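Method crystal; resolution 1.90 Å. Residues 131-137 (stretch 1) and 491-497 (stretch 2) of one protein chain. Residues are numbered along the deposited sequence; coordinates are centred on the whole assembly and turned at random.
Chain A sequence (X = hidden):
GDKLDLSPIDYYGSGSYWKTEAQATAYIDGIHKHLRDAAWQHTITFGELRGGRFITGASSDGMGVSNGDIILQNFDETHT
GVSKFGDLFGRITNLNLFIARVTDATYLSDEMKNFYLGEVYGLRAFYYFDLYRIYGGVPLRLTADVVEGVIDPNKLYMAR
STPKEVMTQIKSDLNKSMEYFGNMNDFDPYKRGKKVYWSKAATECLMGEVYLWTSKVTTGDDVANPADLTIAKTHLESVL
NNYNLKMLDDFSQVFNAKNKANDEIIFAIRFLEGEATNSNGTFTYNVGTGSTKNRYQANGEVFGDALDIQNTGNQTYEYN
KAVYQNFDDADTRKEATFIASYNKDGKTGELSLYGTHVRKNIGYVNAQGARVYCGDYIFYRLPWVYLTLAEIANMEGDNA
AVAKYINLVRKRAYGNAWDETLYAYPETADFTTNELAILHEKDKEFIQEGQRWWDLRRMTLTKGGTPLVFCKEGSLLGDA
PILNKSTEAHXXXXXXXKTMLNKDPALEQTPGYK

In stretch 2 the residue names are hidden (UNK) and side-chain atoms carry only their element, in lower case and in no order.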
# COMPACT_ATOMS: atom_id res chain seq x y z
N LEU A 131 -12.52 0.25 2.41
CA LEU A 131 -13.84 0.65 1.90
C LEU A 131 -14.13 2.11 2.27
O LEU A 131 -14.64 2.87 1.45
CB LEU A 131 -14.95 -0.29 2.40
CG LEU A 131 -14.92 -1.71 1.78
CD1 LEU A 131 -15.92 -2.56 2.45
CD2 LEU A 131 -15.16 -1.74 0.27
N TYR A 132 -13.77 2.53 3.48
CA TYR A 132 -13.99 3.94 3.90
C TYR A 132 -13.16 4.93 3.09
O TYR A 132 -13.65 5.97 2.69
CB TYR A 132 -13.68 4.09 5.40
CG TYR A 132 -13.67 5.46 5.99
CD1 TYR A 132 -12.57 6.28 5.88
CD2 TYR A 132 -14.81 5.96 6.67
CE1 TYR A 132 -12.53 7.53 6.43
CE2 TYR A 132 -14.78 7.22 7.28
CZ TYR A 132 -13.64 8.00 7.16
OH TYR A 132 -13.56 9.25 7.73
N ARG A 133 -11.89 4.61 2.85
CA ARG A 133 -11.04 5.51 2.07
C ARG A 133 -11.41 5.59 0.59
O ARG A 133 -11.20 6.61 -0.06
CB ARG A 133 -9.58 5.12 2.24
CG ARG A 133 -9.11 5.35 3.68
CD ARG A 133 -7.60 5.09 3.82
NE ARG A 133 -7.31 3.69 3.66
CZ ARG A 133 -6.10 3.17 3.74
NH1 ARG A 133 -5.05 3.94 4.02
NH2 ARG A 133 -5.95 1.88 3.60
N ILE A 134 -11.93 4.50 0.06
CA ILE A 134 -12.31 4.44 -1.35
C ILE A 134 -13.71 5.01 -1.55
O ILE A 134 -13.91 5.79 -2.43
CB ILE A 134 -12.26 2.99 -1.87
CG1 ILE A 134 -10.82 2.48 -1.87
CG2 ILE A 134 -12.94 2.81 -3.29
CD1 ILE A 134 -9.93 3.13 -2.93
N TYR A 135 -14.67 4.60 -0.72
CA TYR A 135 -16.09 4.92 -0.95
C TYR A 135 -16.71 5.87 0.08
O TYR A 135 -17.78 6.41 -0.19
CB TYR A 135 -16.92 3.63 -0.92
CG TYR A 135 -16.58 2.68 -2.03
CD1 TYR A 135 -16.95 2.94 -3.33
CD2 TYR A 135 -15.86 1.51 -1.77
CE1 TYR A 135 -16.60 2.09 -4.36
CE2 TYR A 135 -15.52 0.65 -2.79
CZ TYR A 135 -15.89 0.92 -4.08
OH TYR A 135 -15.56 0.07 -5.11
N GLY A 136 -16.08 6.03 1.25
CA GLY A 136 -16.71 6.76 2.35
C GLY A 136 -17.73 5.88 3.06
O GLY A 136 -17.39 4.88 3.70
N GLY A 137 -19.00 6.21 2.90
CA GLY A 137 -20.05 5.34 3.38
C GLY A 137 -20.25 4.10 2.52
O GLY A 137 -20.21 4.18 1.29
N UNK A 491 -14.35 13.38 -6.82
CA UNK A 491 -13.50 12.26 -7.22
C UNK A 491 -12.49 11.83 -6.15
O UNK A 491 -11.68 10.91 -6.41
c UNK A 491 -12.73 12.57 -8.51
n UNK A 491 -12.47 13.26 -13.46
c UNK A 491 -12.71 12.88 -11.02
c UNK A 491 -13.60 12.73 -9.80
c UNK A 491 -13.48 13.09 -12.32
N UNK A 492 -12.51 12.46 -4.97
CA UNK A 492 -11.75 11.94 -3.84
C UNK A 492 -12.23 10.51 -3.49
O UNK A 492 -11.42 9.67 -3.07
c UNK A 492 -11.72 15.01 -1.35
c UNK A 492 -11.32 14.28 -2.65
c UNK A 492 -11.87 12.84 -2.61
c UNK A 492 -9.80 14.28 -2.88
N UNK A 493 -13.56 10.28 -3.65
CA UNK A 493 -14.21 9.00 -3.46
C UNK A 493 -14.54 8.37 -4.80
O UNK A 493 -14.57 9.03 -5.82
c UNK A 493 -15.45 9.10 -2.56
c UNK A 493 -14.14 9.09 -0.37
c UNK A 493 -16.54 9.93 -0.41
c UNK A 493 -15.22 9.79 -1.20
N UNK A 494 -14.71 7.05 -4.80
CA UNK A 494 -14.98 6.29 -6.00
C UNK A 494 -16.48 6.03 -6.19
O UNK A 494 -17.25 5.87 -5.21
c UNK A 494 -10.83 2.43 -7.89
c UNK A 494 -14.22 4.98 -5.95
c UNK A 494 -11.80 4.17 -6.55
c UNK A 494 -11.96 5.91 -5.15
c UNK A 494 -12.71 5.06 -5.89
c UNK A 494 -11.96 3.07 -7.41
c UNK A 494 -10.50 4.55 -6.17
n UNK A 494 -10.61 5.63 -5.32
c UNK A 494 -9.36 3.88 -6.63
c UNK A 494 -9.55 2.82 -7.49
N UNK A 495 -16.93 6.05 -7.45
CA UNK A 495 -18.35 5.80 -7.67
C UNK A 495 -18.66 4.31 -7.71
O UNK A 495 -17.76 3.49 -7.77
c UNK A 495 -16.20 6.14 -8.73
c UNK A 495 -18.59 6.41 -9.04
c UNK A 495 -17.27 6.13 -9.78
N UNK A 496 -19.94 3.96 -7.63
CA UNK A 496 -20.36 2.60 -7.88
C UNK A 496 -21.12 2.51 -9.23
O UNK A 496 -21.65 3.52 -9.74
c UNK A 496 -23.29 2.11 -5.43
c UNK A 496 -22.40 2.81 -6.45
c UNK A 496 -21.12 2.04 -6.69
c UNK A 496 -20.23 2.07 -5.38
N UNK A 497 -21.15 1.30 -9.78
CA UNK A 497 -21.67 0.99 -11.12
C UNK A 497 -23.18 1.25 -11.22
O UNK A 497 -23.93 0.84 -10.34
c UNK A 497 -21.56 -0.51 -11.51
o UNK A 497 -20.39 -2.96 -9.69
c UNK A 497 -20.31 -1.23 -11.34
o UNK A 497 -19.80 -0.93 -9.11
c UNK A 497 -20.16 -1.76 -9.95
O HOH W 1 -10.24 7.27 -2.58
O HOH W 2 -16.28 1.18 -7.59

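Position 491 carries four carbons in an unbranched row ending in a nitrogen, which identifies a lysine, K491. With chi1 m and the remaining three angles t, the chain is extended, and its nearest approach to stretch 1 is 9.2 Å, from K491 CB to I134 O.

Position 492 has four carbons forked at the second, with no heteroatom, and the fork beyond the first side-chain carbon indicates leucine, L492. Its CB lies sideways and the end of the side chain leads away, so the backbone makes the link: water 1 donates to R133 O at 2.8 Å and to L492 O at 2.7 Å, joining two carbonyls that are themselves 4.3 Å apart.

Position 493 repeats the pattern of four carbons forked at the second, but here the fork lies against the end of the helix. It is again leucine, L493. Its CD1 is 3.7 Å from Y135 O, while its CD2 lies 3.9 Å from R133 O and 4.0 Å from G136 N. An ideal CB on G136 would stand 3.1 Å from L493 CD1, a tight fit; the positive phi of G136 also favours glycine.

Position 494 has one carbon followed by fused five- and six-membered rings holding eight carbons and one nitrogen, an indole, hence tryptophan, W494. CG2 of I134 lies over one face of the indole, 3.4 Å from W494 CG and 3.7 Å from the centroid of the five-membered ring, 21° off the ring normal, a CH-pi contact.

At position 495 three carbons close a ring onto the backbone nitrogen, which defines proline, P495. Its CB points away, but its carbonyl faces the tyrosine: P495 O sits near the ring plane of Y135, 3.9 Å from Y135 CE1. Water 2 donates to P495 O at 2.7 Å and is also hydrogen-bonded to Y135 OH at 2.8 Å.

Position 496 has four carbons forked at the first, one arm two carbons long, which makes it isoleucine, I496. The short arm, CG2, packs 3.8 Å from Y135 CE1.

Position 497 shows three carbons, the third bearing two oxygens: glutamate, E497. It occupies an N-cap position before a helix and makes no contact with stretch 1.

The contact centres on the helix end. W494 N donates to I134 O at 2.8 Å with an N-H...O angle of 160°, and L493 CA approaches the same I134 O at 3.4 Å. This anchor places the indole against I134, while Y135 packs along the following residues and two waters bridge the stretches.

Stretch 2 (491-497) KLLWPIE
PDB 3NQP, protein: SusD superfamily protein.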